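F5/8 type C domain protein (Bacteroides ovatus, PDB 4ZRX) is a putative alpha-L-fucosidase that probably releases alpha-linked L-fucose from glycans by hydrolysis and carries an F5/8 type C domain of a kind that often binds carbohydrate. Local coordinates at residues A28-Y37 / D394-E402; N240-R251 / L274-S285. All coordinates share one frame; numbering follows the deposited sequence.

The two contacts lie about 14 Å apart, centre to centre, on the same side of the chain's centre. Interaction 1 joins segments whose closest ends are 357 positions apart, and interaction 2 is nested inside the loop it closes: 28-37 comes first, then 240-251, 274-285 and finally 394-402. Strand 279-290, central to interaction 2, belongs to the mixed sheet that also holds the parallel strands of the TIM-barrel-type catalytic fold, whereas 394-402 leads into strand 401-410 of an antiparallel sheet. The contacts touch directly: Q399 probably hydrogen-bonds N240 through OE1 to N, and Q36 reaches the W282 carbonyl. Interaction 2 knits together parts of the barrel region, while interaction 1 joins that region to the following antiparallel sheets.

Interaction 1 of 2, residues A28-Y37 / D394-E402; sequences ARLVPTPQQY and DITKGQRVE. With EDO (1,2-ethanediol), chain C.
The CA of G398 lies between A28 O and L30 O, in C-H...O contacts of 3.4 Å with both, and 4.9 Å from the CA of R29, where the strand 30-31 region of the barrel part packs on the turn before strand 401-410 of an antiparallel sheet. A CB would collide with A28 O and with the carbonyl before it, hence glycine. R400 probably eases the approach of two acceptors, A28 O and K397 O, 3.1 Å apart. Its extended chain brings NE within 3.0 Å of A28 O, a weak bond, while NH2 holds K397 O at 2.9 Å; the small A28 CB lies over one guanidinium face. With CG anti to the backbone N (chi1 -172°), the Y37 ring reaches I395, whose CG1 lies at its edge, 3.7 Å from CE1. An ethanediol, probably from the crystallisation liquor, lays C2 over one ring face, and its O2 donates to P32 O. A water links Y37 OH to D394 OD1, the acceptor of an Asx turn gripped from one side by T396 N and OG1 (2.6 Å). The two backbones share no direct hydrogen bond; R400, weakly, and a water joining L30 O to Q399 N bridge them instead.

Interaction 2 of 2, residues N240-R251 / L274-S285; sequences NATVLTPGIYAR and LEKATELFWYPS
N240 opens the contact by using its backbone and its amide together. Its carbonyl accepts from Y283 N at 2.9 Å, nearly in line with the C=O, while OD1 takes S285 N at 3.1 Å from 54° above the amide plane; its CB rests on the six-membered ring of W282. A241 then forms a non-hydrogen-bonded antiparallel pair with W282, its small CB packing against L280 CD2. T242 is hydrogen-bonded to F281 in both directions, T242 N to F281 O and F281 N to T242 O both spanning 2.9 Å. Its OG1 closes an ST turn with L244 N and also bonds L268 O, leaving CG2 to press on Y283 CB. V243 puts CG1 among L274, A277 and L280, an apolar pocket that suits a branched chain. A water bridges T245 OG1 and E279 OE2. P246 serves two rings at once: CD stands 3.8 Å above the F281 centroid and CG 3.7 Å above that of Y283, CH-pi contacts for which a rigid, flat-sided proline is well fitted. Y249 brings CE2 alongside F281 CE1. R251 ends the walk. Its CG lies between the backbone N and carbonyl carbon (chi1 68°), and from there the extended chain grips E279 side-on, NE to OE2 2.7 Å and NH2 to OE1 2.8 Å, with the two planes 25° apart. E279 OE1 also accepts from H11. A leucine in place of R251 would probably leave the E279 carboxylate without its charged mate and the loop less firmly held. Three main-chain bonds thus set the strand register, while proline-aromatic packing and a bidentate salt bridge fasten the loop that follows strand 241-242 to strand 279-290.

Interaction 1 of 2, residues A28-Y37 / D394-E402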
loop_
_atom_site.group_PDB
_atom_site.type_symbol
_atom_site.label_atom_id
_atom_site.label_comp_id
_atom_site.label_asym_id
_atom_site.label_seq_id
_atom_site.Cartn_x
_atom_site.Cartn_y
_atom_site.Cartn_z
ATOM N N ALA A 28 -14.884 8.000 -22.951
ATOM C CA ALA A 28 -15.977 7.674 -22.073
ATOM C C ALA A 28 -16.508 6.280 -22.328
ATOM O O ALA A 28 -17.206 5.715 -21.475
ATOM C CB ALA A 28 -17.118 8.729 -22.229
ATOM N N ARG A 29 -16.240 5.725 -23.509
ATOM C CA ARG A 29 -16.799 4.431 -23.857
ATOM C C ARG A 29 -15.771 3.344 -23.950
ATOM O O ARG A 29 -16.011 2.276 -24.510
ATOM C CB ARG A 29 -17.568 4.572 -25.170
ATOM C CG ARG A 29 -18.774 5.450 -24.989
ATOM C CD ARG A 29 -19.536 5.632 -26.284
ATOM N NE ARG A 29 -18.776 6.452 -27.214
ATOM C CZ ARG A 29 -18.200 6.023 -28.332
ATOM N NH1 ARG A 29 -18.263 4.751 -28.714
ATOM N NH2 ARG A 29 -17.540 6.884 -29.092
ATOM N N LEU A 30 -14.608 3.595 -23.342
ATOM C CA LEU A 30 -13.561 2.612 -23.219
ATOM C C LEU A 30 -13.794 1.780 -21.962
ATOM O O LEU A 30 -13.997 2.341 -20.890
ATOM C CB LEU A 30 -12.228 3.319 -23.139
ATOM C CG LEU A 30 -10.974 2.506 -22.845
ATOM C CD1 LEU A 30 -10.708 1.519 -23.978
ATOM C CD2 LEU A 30 -9.793 3.422 -22.673
ATOM N N VAL A 31 -13.780 0.469 -22.093
ATOM C CA VAL A 31 -14.266 -0.430 -21.067
ATOM C C VAL A 31 -13.284 -1.603 -20.802
ATOM O O VAL A 31 -12.534 -1.949 -21.675
ATOM C CB VAL A 31 -15.668 -0.974 -21.374
ATOM C CG1 VAL A 31 -16.624 0.148 -21.564
ATOM C CG2 VAL A 31 -15.656 -1.929 -22.545
ATOM N N PRO A 32 -13.268 -2.174 -19.586
ATOM C CA PRO A 32 -12.424 -3.360 -19.302
ATOM C C PRO A 32 -12.858 -4.614 -20.059
ATOM O O PRO A 32 -14.039 -4.767 -20.439
ATOM C CB PRO A 32 -12.613 -3.602 -17.772
ATOM C CG PRO A 32 -13.907 -2.857 -17.433
ATOM C CD PRO A 32 -14.002 -1.721 -18.387
ATOM N N THR A 33 -11.900 -5.522 -20.266
ATOM C CA THR A 33 -12.238 -6.910 -20.635
ATOM C C THR A 33 -12.972 -7.551 -19.485
ATOM O O THR A 33 -12.883 -7.083 -18.354
ATOM C CB THR A 33 -10.962 -7.730 -20.907
ATOM O OG1 THR A 33 -10.193 -7.832 -19.712
ATOM C CG2 THR A 33 -10.125 -7.119 -21.941
ATOM N N PRO A 34 -13.644 -8.707 -19.722
ATOM C CA PRO A 34 -14.205 -9.449 -18.586
ATOM C C PRO A 34 -13.146 -9.821 -17.546
ATOM O O PRO A 34 -13.442 -9.820 -16.347
ATOM C CB PRO A 34 -14.761 -10.718 -19.242
ATOM C CG PRO A 34 -15.130 -10.233 -20.593
ATOM C CD PRO A 34 -13.982 -9.366 -21.007
ATOM N N GLN A 35 -11.947 -10.129 -18.002
ATOM C CA GLN A 35 -10.862 -10.507 -17.055
ATOM C C GLN A 35 -10.433 -9.316 -16.192
ATOM O O GLN A 35 -10.209 -9.453 -14.979
ATOM C CB GLN A 35 -9.676 -11.086 -17.797
ATOM C CG GLN A 35 -9.997 -12.382 -18.578
ATOM C CD GLN A 35 -10.460 -12.151 -20.043
ATOM O OE1 GLN A 35 -10.954 -11.123 -20.434
ATOM N NE2 GLN A 35 -10.263 -13.172 -20.855
ATOM N N GLN A 36 -10.327 -8.162 -16.807
ATOM C CA GLN A 36 -9.989 -6.959 -16.042
ATOM C C GLN A 36 -11.070 -6.578 -15.076
ATOM O O GLN A 36 -10.786 -6.082 -13.984
ATOM C CB GLN A 36 -9.699 -5.820 -16.975
ATOM C CG GLN A 36 -8.407 -5.946 -17.729
ATOM C CD GLN A 36 -8.282 -4.800 -18.700
ATOM O OE1 GLN A 36 -9.193 -4.585 -19.539
ATOM N NE2 GLN A 36 -7.207 -4.048 -18.630
ATOM N N TYR A 37 -12.314 -6.768 -15.472
ATOM C CA TYR A 37 -13.437 -6.440 -14.611
ATOM C C TYR A 37 -13.502 -7.359 -13.449
ATOM O O TYR A 37 -13.643 -6.926 -12.300
ATOM C CB TYR A 37 -14.722 -6.509 -15.435
ATOM C CG TYR A 37 -15.927 -6.023 -14.730
ATOM C CD1 TYR A 37 -16.124 -4.686 -14.506
ATOM C CD2 TYR A 37 -16.870 -6.884 -14.290
ATOM C CE1 TYR A 37 -17.288 -4.246 -13.845
ATOM C CE2 TYR A 37 -18.023 -6.442 -13.675
ATOM C CZ TYR A 37 -18.227 -5.153 -13.490
ATOM O OH TYR A 37 -19.313 -4.703 -12.815
ATOM N N ASP A 394 -20.820 2.501 -13.007
ATOM C CA ASP A 394 -20.897 1.331 -13.812
ATOM C C ASP A 394 -19.835 1.308 -14.875
ATOM O O ASP A 394 -20.117 1.658 -16.059
ATOM C CB ASP A 394 -22.269 1.230 -14.507
ATOM C CG ASP A 394 -22.434 -0.029 -15.300
ATOM O OD1 ASP A 394 -21.524 -0.906 -15.272
ATOM O OD2 ASP A 394 -23.537 -0.145 -15.981
ATOM N N ILE A 395 -18.669 0.764 -14.515
ATOM C CA ILE A 395 -17.506 0.842 -15.377
ATOM C C ILE A 395 -17.616 -0.104 -16.582
ATOM O O ILE A 395 -16.799 -0.033 -17.495
ATOM C CB ILE A 395 -16.179 0.640 -14.616
ATOM C CG1 ILE A 395 -16.191 -0.691 -13.888
ATOM C CG2 ILE A 395 -15.937 1.817 -13.679
ATOM C CD1 ILE A 395 -14.824 -1.086 -13.381
ATOM N N THR A 396 -18.651 -0.937 -16.624
ATOM C CA THR A 396 -18.957 -1.697 -17.855
ATOM C C THR A 396 -19.323 -0.818 -19.004
ATOM O O THR A 396 -19.404 -1.308 -20.130
ATOM C CB THR A 396 -20.057 -2.843 -17.682
ATOM O OG1 THR A 396 -21.366 -2.277 -17.527
ATOM C CG2 THR A 396 -19.736 -3.706 -16.504
ATOM N N LYS A 397 -19.624 0.460 -18.737
ATOM C CA LYS A 397 -19.929 1.424 -19.741
ATOM C C LYS A 397 -18.917 2.542 -19.791
ATOM O O LYS A 397 -19.104 3.525 -20.485
ATOM C CB LYS A 397 -21.340 1.957 -19.489
ATOM C CG LYS A 397 -22.384 0.865 -19.517
ATOM C CD LYS A 397 -23.771 1.412 -19.399
ATOM C CE LYS A 397 -24.751 0.231 -19.451
ATOM N NZ LYS A 397 -26.064 0.607 -18.921
ATOM N N GLY A 398 -17.825 2.419 -19.039
ATOM C CA GLY A 398 -16.738 3.382 -19.092
ATOM C C GLY A 398 -16.544 4.135 -17.795
ATOM O O GLY A 398 -17.390 4.065 -16.869
ATOM N N GLN A 399 -15.460 4.908 -17.743
ATOM C CA GLN A 399 -15.191 5.758 -16.597
ATOM C C GLN A 399 -15.485 7.189 -16.979
ATOM O O GLN A 399 -14.847 7.705 -17.863
ATOM C CB GLN A 399 -13.707 5.615 -16.164
ATOM C CG GLN A 399 -13.475 6.384 -14.888
ATOM C CD GLN A 399 -12.095 6.303 -14.344
ATOM O OE1 GLN A 399 -11.259 5.538 -14.811
ATOM N NE2 GLN A 399 -11.879 7.015 -13.256
ATOM N N ARG A 400 -16.413 7.855 -16.282
ATOM C CA ARG A 400 -16.942 9.136 -16.780
ATOM C C ARG A 400 -16.944 10.275 -15.798
ATOM O O ARG A 400 -16.829 11.405 -16.205
ATOM C CB ARG A 400 -18.361 8.910 -17.289
ATOM C CG ARG A 400 -18.379 7.842 -18.380
ATOM C CD ARG A 400 -19.730 7.663 -18.966
ATOM N NE ARG A 400 -19.709 6.654 -20.023
ATOM C CZ ARG A 400 -20.617 6.573 -20.993
ATOM N NH1 ARG A 400 -21.657 7.410 -21.041
ATOM N NH2 ARG A 400 -20.513 5.604 -21.890
ATOM N N VAL A 401 -17.084 10.008 -14.517
ATOM C CA VAL A 401 -17.185 11.066 -13.518
ATOM C C VAL A 401 -15.852 11.779 -13.361
ATOM O O VAL A 401 -14.787 11.174 -13.303
ATOM C CB VAL A 401 -17.752 10.565 -12.180
ATOM C CG1 VAL A 401 -17.755 11.670 -11.119
ATOM C CG2 VAL A 401 -19.187 10.066 -12.389
ATOM N N GLU A 402 -15.948 13.123 -13.440
ATOM C CA GLU A 402 -14.790 13.991 -13.322
ATOM C C GLU A 402 -14.765 14.881 -12.074
ATOM O O GLU A 402 -13.680 15.252 -11.623
ATOM C CB GLU A 402 -14.659 14.844 -14.540
ATOM C CG GLU A 402 -14.387 14.053 -15.780
ATOM C CD GLU A 402 -14.440 14.886 -17.046
ATOM O OE1 GLU A 402 -15.469 15.593 -17.199
ATOM O OE2 GLU A 402 -13.458 14.865 -17.908
HETATM C C1 EDO C . -16.666 -6.415 -18.492
HETATM O O1 EDO C . -17.270 -7.270 -19.469
HETATM C C2 EDO C . -17.165 -4.993 -18.606
HETATM O O2 EDO C . -16.476 -4.240 -19.602
HETATM O O HOH W 1 -13.680 4.756 -19.878
HETATM O O HOH W 2 -19.973 -2.145 -13.087
#

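Interaction 2 of 2, residues N240-R251 / L274-S285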
loop_
_atom_site.group_PDB
_atom_site.type_symbol
_atom_site.label_atom_id
_atom_site.label_comp_id
_atom_site.label_asym_id
_atom_site.label_seq_id
_atom_site.Cartn_x
_atom_site.Cartn_y
_atom_site.Cartn_z
ATOM N N ASN A 240 -8.475 5.076 -14.882
ATOM C CA ASN A 240 -8.111 3.774 -15.417
ATOM C C ASN A 240 -8.299 3.670 -16.898
ATOM O O ASN A 240 -7.821 2.733 -17.540
ATOM C CB ASN A 240 -8.813 2.702 -14.613
ATOM C CG ASN A 240 -8.222 2.562 -13.209
ATOM O OD1 ASN A 240 -7.033 2.883 -12.993
ATOM N ND2 ASN A 240 -9.003 2.132 -12.304
ATOM N N ALA A 241 -9.032 4.623 -17.464
ATOM C CA ALA A 241 -8.983 4.912 -18.882
ATOM C C ALA A 241 -7.829 5.937 -19.004
ATOM O O ALA A 241 -7.992 7.109 -18.676
ATOM C CB ALA A 241 -10.319 5.530 -19.373
ATOM N N THR A 242 -6.656 5.464 -19.402
ATOM C CA THR A 242 -5.419 6.199 -19.224
ATOM C C THR A 242 -4.630 6.336 -20.520
ATOM O O THR A 242 -4.710 5.481 -21.449
ATOM C CB THR A 242 -4.515 5.537 -18.121
ATOM O OG1 THR A 242 -3.324 6.299 -18.009
ATOM C CG2 THR A 242 -4.177 4.059 -18.425
ATOM N N VAL A 243 -3.916 7.445 -20.620
ATOM C CA VAL A 243 -2.994 7.683 -21.736
ATOM C C VAL A 243 -1.667 6.927 -21.566
ATOM O O VAL A 243 -0.831 6.901 -22.494
ATOM C CB VAL A 243 -2.717 9.174 -21.895
ATOM C CG1 VAL A 243 -3.975 9.927 -22.109
ATOM C CG2 VAL A 243 -1.952 9.758 -20.698
ATOM N N LEU A 244 -1.395 6.394 -20.361
ATOM C CA LEU A 244 -0.135 5.687 -20.126
ATOM C C LEU A 244 -0.070 4.408 -20.947
ATOM O O LEU A 244 -0.920 3.562 -20.802
ATOM C CB LEU A 244 0.083 5.401 -18.637
ATOM C CG LEU A 244 1.468 4.840 -18.257
ATOM C CD1 LEU A 244 2.585 5.818 -18.407
ATOM C CD2 LEU A 244 1.398 4.263 -16.789
ATOM N N THR A 245 0.977 4.264 -21.762
ATOM C CA THR A 245 1.099 3.159 -22.672
ATOM C C THR A 245 1.758 2.023 -21.878
ATOM O O THR A 245 2.859 2.202 -21.323
ATOM C CB THR A 245 1.948 3.509 -23.911
ATOM O OG1 THR A 245 1.366 4.598 -24.615
ATOM C CG2 THR A 245 2.042 2.283 -24.817
ATOM N N PRO A 246 1.134 0.843 -21.858
ATOM C CA PRO A 246 1.779 -0.322 -21.257
ATOM C C PRO A 246 3.200 -0.511 -21.708
ATOM O O PRO A 246 3.492 -0.425 -22.918
ATOM C CB PRO A 246 0.878 -1.489 -21.675
ATOM C CG PRO A 246 -0.452 -0.875 -21.673
ATOM C CD PRO A 246 -0.252 0.525 -22.246
ATOM N N GLY A 247 4.081 -0.769 -20.742
ATOM C CA GLY A 247 5.516 -0.841 -20.992
ATOM C C GLY A 247 5.937 -1.953 -21.941
ATOM O O GLY A 247 7.030 -1.918 -22.512
ATOM N N ILE A 248 5.082 -2.955 -22.107
ATOM C CA ILE A 248 5.393 -4.073 -22.965
ATOM C C ILE A 248 5.313 -3.744 -24.461
ATOM O O ILE A 248 5.718 -4.575 -25.269
ATOM C CB ILE A 248 4.523 -5.288 -22.680
ATOM C CG1 ILE A 248 3.025 -4.949 -22.796
ATOM C CG2 ILE A 248 4.913 -5.878 -21.311
ATOM C CD1 ILE A 248 2.208 -6.137 -23.023
ATOM N N TYR A 249 4.745 -2.594 -24.810
ATOM C CA TYR A 249 4.586 -2.241 -26.197
ATOM C C TYR A 249 5.842 -1.517 -26.624
ATOM O O TYR A 249 6.376 -0.690 -25.896
ATOM C CB TYR A 249 3.393 -1.318 -26.399
ATOM C CG TYR A 249 2.052 -1.885 -26.035
ATOM C CD1 TYR A 249 1.829 -3.256 -25.871
ATOM C CD2 TYR A 249 0.988 -1.046 -25.878
ATOM C CE1 TYR A 249 0.550 -3.730 -25.524
ATOM C CE2 TYR A 249 -0.247 -1.508 -25.555
ATOM C CZ TYR A 249 -0.472 -2.828 -25.381
ATOM O OH TYR A 249 -1.744 -3.229 -25.098
ATOM N N ALA A 250 6.320 -1.823 -27.833
ATOM C CA ALA A 250 7.559 -1.219 -28.296
ATOM C C ALA A 250 7.463 0.316 -28.323
ATOM O O ALA A 250 8.418 1.010 -28.025
ATOM C CB ALA A 250 7.867 -1.730 -29.718
ATOM N N ARG A 251 6.309 0.848 -28.699
ATOM C CA ARG A 251 6.106 2.321 -28.720
ATOM C C ARG A 251 6.016 3.042 -27.358
ATOM O O ARG A 251 6.014 4.270 -27.291
ATOM C CB ARG A 251 4.842 2.621 -29.490
ATOM C CG ARG A 251 3.536 2.157 -28.826
ATOM C CD ARG A 251 2.429 2.235 -29.873
ATOM N NE ARG A 251 1.074 1.987 -29.394
ATOM C CZ ARG A 251 0.517 0.798 -29.275
ATOM N NH1 ARG A 251 1.211 -0.308 -29.504
ATOM N NH2 ARG A 251 -0.742 0.694 -28.915
ATOM N N LEU A 274 -5.392 14.275 -22.593
ATOM C CA LEU A 274 -5.943 13.701 -23.838
ATOM C C LEU A 274 -5.558 14.440 -25.087
ATOM O O LEU A 274 -5.455 13.826 -26.156
ATOM C CB LEU A 274 -7.469 13.660 -23.811
ATOM C CG LEU A 274 -8.043 12.612 -22.892
ATOM C CD1 LEU A 274 -9.586 12.660 -22.934
ATOM C CD2 LEU A 274 -7.541 11.230 -23.314
ATOM N N GLU A 275 -5.299 15.743 -24.944
ATOM C CA GLU A 275 -4.979 16.624 -26.089
ATOM C C GLU A 275 -3.895 16.077 -26.996
ATOM O O GLU A 275 -4.090 16.031 -28.193
ATOM C CB GLU A 275 -4.602 18.038 -25.624
ATOM C CG GLU A 275 -5.791 18.840 -24.987
ATOM C CD GLU A 275 -6.729 19.494 -26.000
ATOM O OE1 GLU A 275 -6.581 19.267 -27.230
ATOM O OE2 GLU A 275 -7.637 20.243 -25.569
ATOM N N LYS A 276 -2.772 15.631 -26.450
ATOM C CA LYS A 276 -1.745 15.074 -27.317
ATOM C C LYS A 276 -1.786 13.562 -27.422
ATOM O O LYS A 276 -0.990 13.003 -28.167
ATOM C CB LYS A 276 -0.358 15.636 -26.992
ATOM C CG LYS A 276 -0.160 17.042 -27.637
ATOM C CD LYS A 276 1.195 17.654 -27.376
ATOM C CE LYS A 276 1.298 18.134 -25.931
ATOM N NZ LYS A 276 2.631 18.778 -25.697
ATOM N N ALA A 277 -2.751 12.897 -26.777
ATOM C CA ALA A 277 -2.829 11.451 -26.878
ATOM C C ALA A 277 -3.434 11.019 -28.194
ATOM O O ALA A 277 -4.337 11.678 -28.701
ATOM C CB ALA A 277 -3.664 10.882 -25.727
ATOM N N THR A 278 -2.956 9.914 -28.752
ATOM C CA THR A 278 -3.578 9.355 -29.975
ATOM C C THR A 278 -4.293 8.037 -29.688
ATOM O O THR A 278 -4.841 7.428 -30.607
ATOM C CB THR A 278 -2.497 9.066 -31.067
ATOM O OG1 THR A 278 -1.531 8.156 -30.523
ATOM C CG2 THR A 278 -1.815 10.347 -31.517
ATOM N N GLU A 279 -4.227 7.549 -28.439
ATOM C CA GLU A 279 -4.892 6.322 -28.087
ATOM C C GLU A 279 -5.078 6.277 -26.582
ATOM O O GLU A 279 -4.534 7.103 -25.871
ATOM C CB GLU A 279 -4.123 5.110 -28.592
ATOM C CG GLU A 279 -2.662 5.027 -28.177
ATOM C CD GLU A 279 -1.920 3.875 -28.805
ATOM O OE1 GLU A 279 -2.534 2.834 -29.188
ATOM O OE2 GLU A 279 -0.677 3.962 -28.853
ATOM N N LEU A 280 -5.906 5.341 -26.137
ATOM C CA LEU A 280 -6.263 5.255 -24.749
ATOM C C LEU A 280 -6.435 3.806 -24.377
ATOM O O LEU A 280 -6.860 2.975 -25.188
ATOM C CB LEU A 280 -7.500 6.104 -24.428
ATOM C CG LEU A 280 -7.701 6.569 -22.968
ATOM C CD1 LEU A 280 -6.740 7.711 -22.666
ATOM C CD2 LEU A 280 -9.157 7.084 -22.777
ATOM N N PHE A 281 -6.069 3.510 -23.129
ATOM C CA PHE A 281 -5.992 2.144 -22.663
ATOM C C PHE A 281 -6.829 1.951 -21.418
ATOM O O PHE A 281 -6.750 2.786 -20.525
ATOM C CB PHE A 281 -4.532 1.739 -22.355
ATOM C CG PHE A 281 -3.573 2.012 -23.456
ATOM C CD1 PHE A 281 -3.368 1.102 -24.465
ATOM C CD2 PHE A 281 -2.874 3.198 -23.492
ATOM C CE1 PHE A 281 -2.489 1.400 -25.510
ATOM C CE2 PHE A 281 -2.016 3.497 -24.513
ATOM C CZ PHE A 281 -1.830 2.595 -25.519
ATOM N N TRP A 282 -7.567 0.823 -21.311
ATOM C CA TRP A 282 -8.131 0.441 -20.005
ATOM C C TRP A 282 -7.001 -0.316 -19.306
ATOM O O TRP A 282 -6.592 -1.452 -19.684
ATOM C CB TRP A 282 -9.410 -0.413 -20.089
ATOM C CG TRP A 282 -9.993 -0.538 -18.701
ATOM C CD1 TRP A 282 -9.685 -1.453 -17.777
ATOM C CD2 TRP A 282 -10.901 0.375 -18.066
ATOM N NE1 TRP A 282 -10.282 -1.172 -16.592
ATOM C CE2 TRP A 282 -11.081 -0.078 -16.747
ATOM C CE3 TRP A 282 -11.584 1.513 -18.483
ATOM C CZ2 TRP A 282 -11.948 0.551 -15.848
ATOM C CZ3 TRP A 282 -12.444 2.156 -17.572
ATOM C CH2 TRP A 282 -12.616 1.647 -16.269
ATOM N N TYR A 283 -6.436 0.315 -18.281
ATOM C CA TYR A 283 -5.158 -0.168 -17.696
ATOM C C TYR A 283 -5.214 0.271 -16.263
ATOM O O TYR A 283 -4.711 1.317 -15.909
ATOM C CB TYR A 283 -4.026 0.440 -18.490
ATOM C CG TYR A 283 -2.617 -0.066 -18.244
ATOM C CD1 TYR A 283 -2.354 -1.429 -17.995
ATOM C CD2 TYR A 283 -1.531 0.795 -18.381
ATOM C CE1 TYR A 283 -1.074 -1.891 -17.772
ATOM C CE2 TYR A 283 -0.209 0.317 -18.155
ATOM C CZ TYR A 283 0.001 -1.028 -17.895
ATOM O OH TYR A 283 1.303 -1.513 -17.754
ATOM N N PRO A 284 -5.851 -0.536 -15.422
ATOM C CA PRO A 284 -6.211 -0.090 -14.101
ATOM C C PRO A 284 -5.155 -0.340 -13.057
ATOM O O PRO A 284 -4.415 -1.280 -13.146
ATOM C CB PRO A 284 -7.455 -0.923 -13.786
ATOM C CG PRO A 284 -7.192 -2.226 -14.470
ATOM C CD PRO A 284 -6.580 -1.786 -15.775
ATOM N N SER A 285 -5.146 0.548 -12.082
ATOM C CA SER A 285 -4.122 0.639 -11.046
ATOM C C SER A 285 -4.186 -0.440 -9.983
ATOM O O SER A 285 -5.272 -0.702 -9.468
ATOM C CB SER A 285 -4.312 1.993 -10.346
ATOM O OG SER A 285 -3.430 2.137 -9.263
HETATM O O HOH W 3 -7.838 -0.044 -10.382
HETATM O O HOH W 4 -1.862 7.441 -25.073
HETATM O O HOH W 5 1.266 5.074 -27.267
HETATM O O HOH W 6 4.303 -1.267 -17.949
#